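Local coordinates for packaging protein UL32 (Human herpesvirus 8 type M, PDB 6XF9) that forms a pentameric ring required for herpesviral packaging, and probably helps bring new capsids to nuclear replication compartments where viral DNA is cleaved and packaged, at residues 223-228 / 299-304; 132-137 / 154-159; 211-216 / 392-397; 20-25 / 266-271; 98-103 / 115-120. All blocks are in the same frame, centred on the assembly; numbering follows the deposited sequence.

Contact 1. Residues 223-228 / 299-304; sequences SLLPAL and CECLAA. With ZN (zinc ion), chain P.
A single backbone hydrogen bond ties 223-228 to 299-304. L224 N donates to A304 O over 2.7 Å, with an N-H...O angle of 148°. It arrives nearly along the C=O axis. A304 is the last residue of helix 297-304, and L224 comes just before helix 225-235. The next amide is closed from within its own segment. S223 OG lies anti to the backbone N (chi1 153°) and accepts from L225 N at 3.0 Å, a capping bond at the start of helix 225-235.

The apolar contacts run alongside. L224 CB rests on A304 CB at 3.9 Å, and A304 is the residue most covered in this contact. L225 CD2 reaches C301 SG at 4.2 Å, and L351 of helix 349-357 touches both residues. L228 has CG anti to the backbone N (chi1 166°), which sends its CD2 methyl to E300 CB at 3.6 Å. The L228 and E300 side chains cross at about a right angle.

E300 is buried and bent at chi2. Its CB and CG carry most of the packing against L228, with OE1 at the margin. Its OE1 takes the amide of T90 and its OE2 that of W89, at the start of helix 89-106. Two N-H donors at a helix start would favour the charged carboxylate.

C299 contributes the metal bond. C299 SG lies 2.3 Å from the zinc ion, and C296, H366 and C373 complete the site. The contact joins the start of one helix to the end of another that carries part of a CxxC zinc site of three cysteines and one histidine.

Contact 2. Residues 132-137 / 154-159; sequences FVQKCF and LKSEFI. With ZN (zinc ion), chain O.
V133 has CG1 anti to the backbone N (chi1 -178°), so this methyl faces helix 145-164. K155 is extended at chi2 and chi4 but turns at chi3 (-88°), which brings its amine to the V133 carbonyl. Q134 bends at chi2 (-72°), so its amide reaches out toward K155 and helix 145-164. V133 CG1 packs 3.8 Å from K155 CD, the two side chains sliding past each other in opposite directions. V133 and I159 meet tip to tip, with CG1 to CD1 at 3.9 Å.

The polar part is looser. K155 NZ makes a weak hydrogen bond to V133 O at 3.3 Å. Q134 OE1 lies 3.9 Å from K155 NZ. Stronger partners of the amine come from helix 416-430: E416 in a salt bridge and Q419 in a hydrogen bond. Q419 also donates to V133 O, so that carbonyl is gripped twice.

The segment 132-137 leads from helix 124-133 into a zinc site of three cysteines and one histidine. C136 SG is 2.3 Å from the metal, which C52, C55 and H130 also bind. K135 leaves the helix with positive phi. K135 NZ returns to F132 O at 2.7 Å, in the plane of that carbonyl. The K135 and K155 amines stand 6.2 Å apart, and E416 probably offsets some of their repulsion.

Contact 3. Residues 211-216 / 392-397; sequences ATFCGA and QEYKKL
This is helix-to-helix packing, with the last turn of helix 207-213 set against helix 391-402. No hydrogen bond crosses between the two segments. The packing depends on how T212, F213, E393, Y394 and L397 are turned.

T212 sits at the centre. Its chi1 of -55° puts OG1 beside the backbone N and CG2 anti to it. OG1 rests against the E393 backbone, 3.4 Å from E393 C, while its hydrogen-bond partner is L208 O in its own helix. CG2 points between two rings. It meets the edge of the Y394 ring at CD1, 3.6 Å away. It also stands 3.9 Å above the plane of the F213 ring, over its centre, so one methyl serves one ring by its edge and the other by its face.

E393 has CG beside the backbone N (chi1 -72°), which brings CG to 3.9 Å from A211 CB. The bend at chi2 then turns the carboxylate. Y394 has CG anti to the backbone N and crosses T212 obliquely. Its OH is hydrogen-bonded to F2 O, near the N-terminus of the chain. F213 CZ approaches the edge of the Y394 ring at CE1, 4.2 Å away.

R390, just before helix 391-402, is hydrogen-bonded to the carbonyls of A211 and C214, adding a polar tie beside the packing. V384 and F81 also touch F213.

L397 has CG anti to the backbone N (chi1 -165°) and crosses F213 at about a right angle. Its CD2 methyl lies 3.5 Å from F213 CE2.

Contact 4. Residues 20-25 / 266-271; sequences LLAASL and SPPLQA
L25 carries most of this surface contact. Its CB points at the loop 266-271 and comes within 4.2 Å of A271 CB. From there CG lies anti to the carbonyl carbon, beside the backbone N (chi1 -62°). With chi2 at 162°, the side chain runs on to place CD1 among three residues of the loop. L25 CD1 is 3.7 Å from P267 CB, its closest partner, and L25 crosses P267 obliquely. L25 CD1 is also 3.9 Å from A271 CB and 4.0 Å from P268 CD. One methyl thus meets both prolines and A271, three residues further on. S235, at the end of helix 225-235, also touches the L25 side chain.

The backbone explains how L25 gets there. Helix 14-22 ends in a type I beta turn from A22 to L25, and the chain then enters strand 26-27. This strand pairs antiparallel with 271-272 in a small two-stranded sheet. The contact lies at the entry to that sheet, where the turn meets the proline-rich loop.

The helix end just before L25 is closed by its own bonds. S24 N donates to L21 O at 3.0 Å. S24 OG donates a hydrogen bond to L20 O at 2.7 Å, from 35° above the carbonyl plane. A backbone bond to L279 ties S24 to another loop.

No hydrogen bond joins the two segments, and the touching groups are all apolar. P268 is exposed and forms the outer side. Its CD atom also meets A22 CB at 4.1 Å, a second and smaller point of packing.

Contact 5. Residues 98-103 / 115-120; sequences DLCEIM and GLFGPG
The tight part of this contact gathers at C100 SG. The sulfur meets L116 CD2 at 3.6 Å and F117 CE2 at 3.8 Å. To F117 this is a Cys sulfur-aromatic contact, with SG 5.0 Å from the ring centroid and 66° off the ring normal. The approach is oblique. L116 and F117 also pack on each other. L116 CG is anti to the backbone N (chi1 -173°) and sits 3.8 Å above the F117 ring plane, over its centre.

The contact folds the loop between helix 89-106 and helix 124-133 back onto the first of these helices. The second helix carries the zinc ligand H130, whose side chain is about 7 Å from that of L99. L17 and L20 of helix 14-22 pack on F117 too.

Away from the sulfur the fit loosens. M103 CG is 4.5 Å from L116 CD2, and L99 approaches the same methyl with its backbone C at 4.4 Å. From P119 on the loop is exposed, though G120 N is hydrogen-bonded to Q41. At the other end G115 is exposed and poorly ordered.

How the contacts relate
Contacts 1, 2, 3 and 5 are buried, while contact 4 lies at the surface. Contacts 1 and 2 sit nearest the centre of the chain, on opposite sides of it. Each holds a cysteine of a different zinc site, and they are the two with a hydrogen bond between segments, a weak one in contact 2. Contacts 3, 4 and 5 lie further out and rely on apolar packing: aromatic in 3, proline in 4, sulfur in 5. Helix 89-106 links 1 and 5, carrying part of contact 5 and binding E300 of contact 1. Contacts 4 and 5 touch directly, L20 CB against F117 CB at 3.7 Å. Contact 3 is most remote from 4, their centres about 39 Å apart.

Contact 1. Residues 223-228 / 299-304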
# COMPACT_ATOMS: atom_id res chain seq x y z
N SER D 223 -5.50 -30.90 -47.98
CA SER D 223 -5.84 -30.61 -46.60
C SER D 223 -5.06 -31.52 -45.67
O SER D 223 -4.95 -32.72 -45.90
CB SER D 223 -7.33 -30.81 -46.36
OG SER D 223 -7.59 -31.15 -45.01
N LEU D 224 -4.52 -30.93 -44.60
CA LEU D 224 -3.80 -31.71 -43.60
C LEU D 224 -4.72 -32.28 -42.53
O LEU D 224 -4.23 -32.96 -41.61
CB LEU D 224 -2.70 -30.88 -42.95
CG LEU D 224 -1.71 -30.22 -43.93
CD1 LEU D 224 -0.58 -29.53 -43.21
CD2 LEU D 224 -1.16 -31.27 -44.87
N LEU D 225 -6.02 -32.00 -42.59
CA LEU D 225 -6.94 -32.52 -41.59
C LEU D 225 -6.84 -34.02 -41.35
O LEU D 225 -6.82 -34.43 -40.17
CB LEU D 225 -8.38 -32.17 -41.96
CG LEU D 225 -8.83 -30.86 -41.36
CD1 LEU D 225 -10.29 -30.62 -41.68
CD2 LEU D 225 -8.60 -30.99 -39.87
N PRO D 226 -6.76 -34.89 -42.38
CA PRO D 226 -6.65 -36.33 -42.08
C PRO D 226 -5.45 -36.66 -41.21
O PRO D 226 -5.57 -37.47 -40.28
CB PRO D 226 -6.58 -36.96 -43.47
CG PRO D 226 -7.26 -35.97 -44.36
CD PRO D 226 -6.83 -34.66 -43.83
N ALA D 227 -4.29 -36.06 -41.50
CA ALA D 227 -3.10 -36.32 -40.70
C ALA D 227 -3.33 -35.93 -39.25
O ALA D 227 -2.92 -36.65 -38.33
CB ALA D 227 -1.90 -35.56 -41.27
N LEU D 228 -3.93 -34.76 -39.03
CA LEU D 228 -4.32 -34.35 -37.69
C LEU D 228 -5.26 -35.37 -37.06
O LEU D 228 -4.99 -35.89 -35.97
CB LEU D 228 -4.97 -32.96 -37.76
CG LEU D 228 -5.77 -32.40 -36.58
CD1 LEU D 228 -4.86 -32.06 -35.42
CD2 LEU D 228 -6.55 -31.17 -37.02
N CYS D 299 -7.87 -23.94 -34.06
CA CYS D 299 -6.56 -23.41 -34.42
C CYS D 299 -5.78 -24.41 -35.26
O CYS D 299 -4.98 -24.00 -36.11
CB CYS D 299 -5.76 -23.04 -33.17
SG CYS D 299 -6.25 -21.48 -32.36
N GLU D 300 -5.94 -25.71 -35.01
CA GLU D 300 -5.36 -26.70 -35.91
C GLU D 300 -5.91 -26.50 -37.31
O GLU D 300 -5.16 -26.46 -38.29
CB GLU D 300 -5.66 -28.11 -35.42
CG GLU D 300 -5.25 -28.37 -33.98
CD GLU D 300 -3.78 -28.14 -33.72
OE1 GLU D 300 -2.98 -28.48 -34.60
OE2 GLU D 300 -3.43 -27.58 -32.65
N CYS D 301 -7.23 -26.29 -37.42
CA CYS D 301 -7.84 -26.11 -38.73
C CYS D 301 -7.28 -24.89 -39.44
O CYS D 301 -7.18 -24.89 -40.67
CB CYS D 301 -9.35 -25.98 -38.59
SG CYS D 301 -10.08 -27.54 -38.07
N LEU D 302 -6.98 -23.83 -38.69
CA LEU D 302 -6.41 -22.65 -39.33
C LEU D 302 -5.14 -22.98 -40.09
O LEU D 302 -4.89 -22.42 -41.15
CB LEU D 302 -6.14 -21.56 -38.29
CG LEU D 302 -7.39 -20.91 -37.68
CD1 LEU D 302 -6.97 -19.79 -36.77
CD2 LEU D 302 -8.31 -20.36 -38.75
N ALA D 303 -4.33 -23.90 -39.56
CA ALA D 303 -3.09 -24.27 -40.21
C ALA D 303 -3.20 -25.52 -41.08
O ALA D 303 -2.32 -25.75 -41.92
CB ALA D 303 -2.00 -24.52 -39.16
N ALA D 304 -4.25 -26.30 -40.91
CA ALA D 304 -4.33 -27.61 -41.55
C ALA D 304 -5.27 -27.64 -42.75
O ALA D 304 -5.23 -28.61 -43.51
CB ALA D 304 -4.81 -28.64 -40.53
ZN ZN P . -8.28 -21.57 -31.24

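Contact 2. Residues 132-137 / 154-159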
# COMPACT_ATOMS: atom_id res chain seq x y z
N PHE D 132 8.48 -20.54 -34.22
CA PHE D 132 7.22 -19.89 -33.86
C PHE D 132 7.28 -18.99 -32.63
O PHE D 132 6.84 -17.84 -32.69
CB PHE D 132 6.15 -20.95 -33.67
CG PHE D 132 5.83 -21.69 -34.92
CD1 PHE D 132 4.92 -21.17 -35.82
CD2 PHE D 132 6.47 -22.87 -35.23
CE1 PHE D 132 4.61 -21.83 -37.00
CE2 PHE D 132 6.17 -23.55 -36.40
CZ PHE D 132 5.24 -23.02 -37.29
N VAL D 133 7.83 -19.47 -31.52
CA VAL D 133 7.87 -18.63 -30.34
C VAL D 133 8.91 -17.53 -30.52
O VAL D 133 8.58 -16.33 -30.49
CB VAL D 133 8.17 -19.46 -29.08
CG1 VAL D 133 8.17 -18.57 -27.85
CG2 VAL D 133 7.18 -20.59 -28.93
N GLN D 134 10.17 -17.91 -30.77
CA GLN D 134 11.24 -16.92 -30.82
C GLN D 134 11.50 -16.37 -32.21
O GLN D 134 12.01 -15.24 -32.32
CB GLN D 134 12.54 -17.52 -30.27
CG GLN D 134 12.42 -18.34 -28.99
CD GLN D 134 12.13 -17.51 -27.73
OE1 GLN D 134 11.58 -16.41 -27.80
NE2 GLN D 134 12.49 -18.06 -26.58
N LYS D 135 11.13 -17.12 -33.26
CA LYS D 135 11.32 -16.68 -34.66
C LYS D 135 12.76 -16.29 -35.01
O LYS D 135 13.01 -15.15 -35.41
CB LYS D 135 10.37 -15.53 -35.00
CG LYS D 135 8.90 -15.88 -34.86
CD LYS D 135 8.01 -14.71 -35.25
CE LYS D 135 6.54 -15.06 -35.12
NZ LYS D 135 6.18 -15.44 -33.72
N CYS D 136 13.70 -17.22 -34.86
CA CYS D 136 15.12 -16.90 -35.04
C CYS D 136 15.42 -16.36 -36.42
O CYS D 136 16.45 -15.69 -36.59
CB CYS D 136 16.00 -18.12 -34.80
SG CYS D 136 15.77 -18.91 -33.20
N PHE D 137 14.54 -16.60 -37.40
CA PHE D 137 14.80 -16.27 -38.81
C PHE D 137 14.46 -14.85 -39.19
O PHE D 137 14.89 -14.40 -40.26
CB PHE D 137 14.01 -17.21 -39.73
CG PHE D 137 12.54 -17.22 -39.46
CD1 PHE D 137 11.73 -16.19 -39.94
CD2 PHE D 137 11.96 -18.25 -38.72
CE1 PHE D 137 10.36 -16.19 -39.70
CE2 PHE D 137 10.60 -18.26 -38.47
CZ PHE D 137 9.80 -17.22 -38.96
N LEU D 154 11.11 -13.87 -20.71
CA LEU D 154 9.76 -14.05 -20.17
C LEU D 154 9.01 -15.18 -20.86
O LEU D 154 8.30 -15.96 -20.21
CB LEU D 154 8.98 -12.74 -20.30
CG LEU D 154 9.47 -11.59 -19.43
CD1 LEU D 154 8.69 -10.35 -19.68
CD2 LEU D 154 9.29 -11.99 -18.00
N LYS D 155 9.11 -15.28 -22.18
CA LYS D 155 8.41 -16.35 -22.87
C LYS D 155 8.91 -17.70 -22.41
O LYS D 155 8.12 -18.55 -22.00
CB LYS D 155 8.55 -16.18 -24.38
CG LYS D 155 7.49 -15.26 -24.96
CD LYS D 155 7.61 -15.11 -26.43
CE LYS D 155 8.56 -13.99 -26.77
NZ LYS D 155 8.72 -13.87 -28.24
N SER D 156 10.23 -17.91 -22.42
CA SER D 156 10.80 -19.18 -21.99
C SER D 156 10.33 -19.56 -20.59
O SER D 156 9.91 -20.70 -20.34
CB SER D 156 12.33 -19.10 -22.00
OG SER D 156 12.86 -18.86 -23.28
N GLU D 157 10.38 -18.61 -19.65
CA GLU D 157 10.02 -18.91 -18.26
C GLU D 157 8.58 -19.40 -18.17
O GLU D 157 8.32 -20.46 -17.59
CB GLU D 157 10.22 -17.68 -17.38
CG GLU D 157 11.67 -17.29 -17.27
CD GLU D 157 12.49 -18.35 -16.55
OE1 GLU D 157 12.23 -18.58 -15.33
OE2 GLU D 157 13.38 -18.97 -17.20
N PHE D 158 7.64 -18.66 -18.76
CA PHE D 158 6.25 -19.09 -18.61
C PHE D 158 5.92 -20.31 -19.45
O PHE D 158 4.97 -21.02 -19.13
CB PHE D 158 5.31 -17.95 -18.93
CG PHE D 158 5.15 -17.00 -17.81
CD1 PHE D 158 6.19 -16.16 -17.46
CD2 PHE D 158 3.97 -16.95 -17.07
CE1 PHE D 158 6.05 -15.25 -16.40
CE2 PHE D 158 3.81 -16.06 -16.02
CZ PHE D 158 4.86 -15.21 -15.68
N ILE D 159 6.60 -20.56 -20.56
CA ILE D 159 6.37 -21.84 -21.22
C ILE D 159 6.93 -22.96 -20.37
O ILE D 159 6.31 -24.02 -20.23
CB ILE D 159 6.93 -21.85 -22.65
CG1 ILE D 159 6.09 -20.91 -23.50
CG2 ILE D 159 6.84 -23.26 -23.21
CD1 ILE D 159 6.70 -20.56 -24.78
ZN ZN O . 16.89 -20.88 -33.56

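Contact 3. Residues 211-216 / 392-397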
# COMPACT_ATOMS: atom_id res chain seq x y z
N ALA D 211 1.21 -11.70 -55.48
CA ALA D 211 1.43 -12.14 -56.85
C ALA D 211 1.63 -13.64 -56.92
O ALA D 211 1.09 -14.30 -57.81
CB ALA D 211 2.65 -11.42 -57.43
N THR D 212 2.35 -14.21 -55.95
CA THR D 212 2.69 -15.62 -56.04
C THR D 212 1.54 -16.54 -55.65
O THR D 212 1.46 -17.66 -56.17
CB THR D 212 3.89 -15.92 -55.15
OG1 THR D 212 4.95 -15.05 -55.53
CG2 THR D 212 4.34 -17.34 -55.34
N PHE D 213 0.66 -16.13 -54.76
CA PHE D 213 -0.28 -17.08 -54.17
C PHE D 213 -1.73 -16.76 -54.42
O PHE D 213 -2.57 -17.66 -54.31
CB PHE D 213 -0.06 -17.19 -52.66
CG PHE D 213 1.32 -17.65 -52.28
CD1 PHE D 213 1.65 -18.99 -52.35
CD2 PHE D 213 2.26 -16.75 -51.83
CE1 PHE D 213 2.92 -19.43 -52.00
CE2 PHE D 213 3.53 -17.18 -51.47
CZ PHE D 213 3.86 -18.52 -51.55
N CYS D 214 -2.06 -15.52 -54.73
CA CYS D 214 -3.44 -15.08 -54.78
C CYS D 214 -3.98 -15.15 -56.21
O CYS D 214 -3.23 -15.07 -57.19
CB CYS D 214 -3.55 -13.67 -54.20
SG CYS D 214 -3.11 -13.63 -52.38
N GLY D 215 -5.31 -15.28 -56.30
CA GLY D 215 -6.03 -15.40 -57.56
C GLY D 215 -6.82 -16.70 -57.57
O GLY D 215 -6.27 -17.75 -57.19
N ALA D 216 -8.08 -16.65 -58.01
CA ALA D 216 -8.92 -17.85 -58.00
C ALA D 216 -8.35 -18.93 -58.91
O ALA D 216 -8.59 -20.13 -58.68
CB ALA D 216 -10.35 -17.52 -58.44
N GLN D 392 7.00 -18.36 -61.74
CA GLN D 392 7.80 -17.19 -62.14
C GLN D 392 7.87 -16.16 -61.01
O GLN D 392 8.96 -15.64 -60.72
CB GLN D 392 7.24 -16.56 -63.42
N GLU D 393 6.75 -15.90 -60.33
CA GLU D 393 6.73 -14.97 -59.20
C GLU D 393 7.32 -15.62 -57.95
O GLU D 393 7.98 -14.95 -57.14
CB GLU D 393 5.30 -14.50 -58.94
CG GLU D 393 4.75 -13.51 -59.99
CD GLU D 393 4.02 -14.18 -61.14
OE1 GLU D 393 3.97 -15.44 -61.19
OE2 GLU D 393 3.49 -13.45 -62.01
N TYR D 394 7.10 -16.93 -57.79
CA TYR D 394 7.69 -17.66 -56.68
C TYR D 394 9.21 -17.54 -56.67
O TYR D 394 9.83 -17.53 -55.60
CB TYR D 394 7.28 -19.11 -56.77
CG TYR D 394 7.60 -19.89 -55.54
CD1 TYR D 394 7.04 -19.56 -54.33
CD2 TYR D 394 8.44 -20.99 -55.59
CE1 TYR D 394 7.33 -20.27 -53.19
CE2 TYR D 394 8.74 -21.72 -54.45
CZ TYR D 394 8.18 -21.34 -53.25
OH TYR D 394 8.46 -22.05 -52.10
N LYS D 395 9.82 -17.49 -57.86
CA LYS D 395 11.27 -17.31 -57.93
C LYS D 395 11.67 -15.95 -57.38
O LYS D 395 12.71 -15.82 -56.73
CB LYS D 395 11.75 -17.48 -59.37
N LYS D 396 10.84 -14.93 -57.61
CA LYS D 396 11.15 -13.61 -57.06
C LYS D 396 10.96 -13.61 -55.55
O LYS D 396 11.78 -13.04 -54.82
CB LYS D 396 10.27 -12.54 -57.70
CG LYS D 396 10.56 -12.24 -59.17
CD LYS D 396 9.70 -11.07 -59.67
CE LYS D 396 8.35 -11.53 -60.27
NZ LYS D 396 8.43 -11.83 -61.76
N LEU D 397 9.91 -14.30 -55.07
CA LEU D 397 9.69 -14.42 -53.64
C LEU D 397 10.91 -15.01 -52.96
O LEU D 397 11.49 -14.40 -52.05
CB LEU D 397 8.50 -15.34 -53.38
CG LEU D 397 7.80 -15.39 -52.01
CD1 LEU D 397 7.01 -14.12 -51.75
CD2 LEU D 397 6.93 -16.63 -51.83

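Contact 4. Residues 20-25 / 266-271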
# COMPACT_ATOMS: atom_id res chain seq x y z
N LEU D 20 9.64 -38.29 -34.12
CA LEU D 20 9.30 -37.03 -33.45
C LEU D 20 8.00 -37.16 -32.65
O LEU D 20 7.92 -36.68 -31.51
CB LEU D 20 9.17 -35.90 -34.47
CG LEU D 20 8.71 -34.54 -33.94
CD1 LEU D 20 9.71 -34.03 -32.94
CD2 LEU D 20 8.53 -33.55 -35.06
N LEU D 21 6.95 -37.76 -33.23
CA LEU D 21 5.70 -37.92 -32.49
C LEU D 21 5.89 -38.78 -31.24
O LEU D 21 5.34 -38.47 -30.18
CB LEU D 21 4.62 -38.52 -33.38
CG LEU D 21 4.00 -37.71 -34.51
CD1 LEU D 21 3.10 -38.60 -35.36
CD2 LEU D 21 3.21 -36.56 -33.93
N ALA D 22 6.66 -39.87 -31.35
CA ALA D 22 6.86 -40.72 -30.18
C ALA D 22 7.57 -39.95 -29.07
O ALA D 22 7.21 -40.08 -27.90
CB ALA D 22 7.65 -41.97 -30.56
N ALA D 23 8.59 -39.16 -29.43
CA ALA D 23 9.29 -38.33 -28.45
C ALA D 23 8.48 -37.12 -27.98
O ALA D 23 9.00 -36.32 -27.19
CB ALA D 23 10.63 -37.86 -29.04
N SER D 24 7.24 -36.95 -28.46
CA SER D 24 6.42 -35.79 -28.13
C SER D 24 5.19 -36.14 -27.29
O SER D 24 4.30 -35.30 -27.11
CB SER D 24 6.00 -35.09 -29.42
OG SER D 24 7.14 -34.58 -30.07
N LEU D 25 5.14 -37.35 -26.74
CA LEU D 25 4.11 -37.73 -25.79
C LEU D 25 4.66 -37.56 -24.39
O LEU D 25 5.88 -37.59 -24.17
CB LEU D 25 3.68 -39.18 -26.01
CG LEU D 25 3.05 -39.55 -27.35
CD1 LEU D 25 3.10 -41.08 -27.55
CD2 LEU D 25 1.66 -39.04 -27.50
N SER D 266 1.92 -45.11 -34.30
CA SER D 266 1.65 -46.05 -33.22
C SER D 266 2.45 -45.63 -31.99
O SER D 266 3.70 -45.63 -32.04
CB SER D 266 2.02 -47.48 -33.63
OG SER D 266 3.40 -47.58 -33.95
N PRO D 267 1.81 -45.28 -30.88
CA PRO D 267 2.55 -44.78 -29.71
C PRO D 267 3.18 -45.91 -28.91
O PRO D 267 2.60 -47.00 -28.77
CB PRO D 267 1.47 -44.07 -28.88
CG PRO D 267 0.19 -44.73 -29.26
CD PRO D 267 0.35 -45.16 -30.72
N PRO D 268 4.33 -45.65 -28.31
CA PRO D 268 4.95 -46.65 -27.43
C PRO D 268 4.13 -46.87 -26.15
O PRO D 268 3.28 -46.07 -25.76
CB PRO D 268 6.32 -46.04 -27.09
CG PRO D 268 6.17 -44.57 -27.37
CD PRO D 268 5.16 -44.44 -28.47
N LEU D 269 4.42 -47.99 -25.51
CA LEU D 269 3.93 -48.18 -24.16
C LEU D 269 4.82 -47.40 -23.20
O LEU D 269 5.93 -46.97 -23.56
CB LEU D 269 3.95 -49.66 -23.78
CG LEU D 269 3.59 -50.69 -24.85
CD1 LEU D 269 4.00 -52.05 -24.35
CD2 LEU D 269 2.10 -50.66 -25.19
N GLN D 270 4.35 -47.24 -21.97
CA GLN D 270 4.93 -46.31 -20.99
C GLN D 270 4.81 -44.85 -21.43
O GLN D 270 5.56 -43.98 -20.95
CB GLN D 270 6.40 -46.66 -20.70
N ALA D 271 3.87 -44.54 -22.33
CA ALA D 271 3.58 -43.17 -22.73
C ALA D 271 2.11 -42.84 -22.47
O ALA D 271 1.23 -43.69 -22.59
CB ALA D 271 3.89 -42.94 -24.22

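Contact 5. Residues 98-103 / 115-120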
# COMPACT_ATOMS: atom_id res chain seq x y z
N ASP D 98 8.91 -30.41 -43.46
CA ASP D 98 9.61 -29.62 -44.47
C ASP D 98 11.07 -29.42 -44.11
O ASP D 98 11.89 -29.15 -45.00
CB ASP D 98 8.93 -28.27 -44.68
CG ASP D 98 7.43 -28.39 -45.02
OD1 ASP D 98 6.96 -29.46 -45.49
OD2 ASP D 98 6.71 -27.36 -44.85
N LEU D 99 11.43 -29.53 -42.83
CA LEU D 99 12.84 -29.49 -42.45
C LEU D 99 13.55 -30.79 -42.82
O LEU D 99 14.72 -30.77 -43.22
CB LEU D 99 13.00 -29.18 -40.96
CG LEU D 99 14.46 -28.93 -40.56
CD1 LEU D 99 14.92 -27.65 -41.15
CD2 LEU D 99 14.64 -28.91 -39.06
N CYS D 100 12.89 -31.94 -42.64
CA CYS D 100 13.39 -33.18 -43.23
C CYS D 100 13.67 -33.02 -44.71
O CYS D 100 14.79 -33.24 -45.19
CB CYS D 100 12.39 -34.32 -43.03
SG CYS D 100 12.65 -35.30 -41.61
N GLU D 101 12.64 -32.63 -45.46
CA GLU D 101 12.77 -32.56 -46.90
C GLU D 101 13.93 -31.67 -47.30
O GLU D 101 14.75 -32.05 -48.14
CB GLU D 101 11.45 -32.05 -47.48
CG GLU D 101 11.40 -31.85 -48.96
CD GLU D 101 11.35 -33.13 -49.75
OE1 GLU D 101 11.22 -34.22 -49.16
OE2 GLU D 101 11.40 -33.02 -50.99
N ILE D 102 14.07 -30.51 -46.65
CA ILE D 102 15.17 -29.61 -46.98
C ILE D 102 16.51 -30.29 -46.71
O ILE D 102 17.49 -30.04 -47.42
CB ILE D 102 15.04 -28.29 -46.21
CG1 ILE D 102 13.90 -27.46 -46.80
CG2 ILE D 102 16.33 -27.48 -46.26
CD1 ILE D 102 13.50 -26.34 -45.90
N MET D 103 16.56 -31.19 -45.72
CA MET D 103 17.82 -31.85 -45.37
C MET D 103 18.18 -32.97 -46.34
O MET D 103 19.36 -33.17 -46.64
CB MET D 103 17.74 -32.44 -43.96
CG MET D 103 17.65 -31.43 -42.84
SD MET D 103 19.23 -30.64 -42.56
CE MET D 103 20.19 -31.95 -41.80
N GLY D 115 18.15 -39.52 -38.33
CA GLY D 115 18.01 -39.44 -36.89
C GLY D 115 17.89 -37.98 -36.52
O GLY D 115 18.57 -37.47 -35.62
N LEU D 116 17.01 -37.29 -37.26
CA LEU D 116 16.85 -35.85 -37.08
C LEU D 116 16.14 -35.54 -35.77
O LEU D 116 16.50 -34.58 -35.08
CB LEU D 116 16.07 -35.29 -38.27
CG LEU D 116 15.88 -33.79 -38.43
CD1 LEU D 116 17.22 -33.06 -38.40
CD2 LEU D 116 15.14 -33.50 -39.74
N PHE D 117 15.15 -36.35 -35.40
CA PHE D 117 14.31 -36.10 -34.25
C PHE D 117 14.50 -37.17 -33.19
O PHE D 117 14.95 -38.29 -33.47
CB PHE D 117 12.84 -36.06 -34.68
CG PHE D 117 12.59 -35.05 -35.74
CD1 PHE D 117 12.84 -33.72 -35.51
CD2 PHE D 117 12.10 -35.43 -36.98
CE1 PHE D 117 12.62 -32.78 -36.49
CE2 PHE D 117 11.87 -34.50 -37.96
CZ PHE D 117 12.13 -33.17 -37.73
N GLY D 118 14.11 -36.84 -31.96
CA GLY D 118 14.18 -37.78 -30.87
C GLY D 118 15.12 -37.36 -29.75
O GLY D 118 15.58 -36.21 -29.70
N PRO D 119 15.36 -38.26 -28.80
CA PRO D 119 16.22 -37.92 -27.66
C PRO D 119 17.65 -37.77 -28.15
O PRO D 119 18.17 -38.64 -28.87
CB PRO D 119 16.05 -39.10 -26.71
CG PRO D 119 15.67 -40.25 -27.60
CD PRO D 119 15.05 -39.70 -28.86
N GLY D 120 18.26 -36.65 -27.81
CA GLY D 120 19.60 -36.33 -28.22
C GLY D 120 19.66 -35.58 -29.53
O GLY D 120 20.66 -35.04 -29.91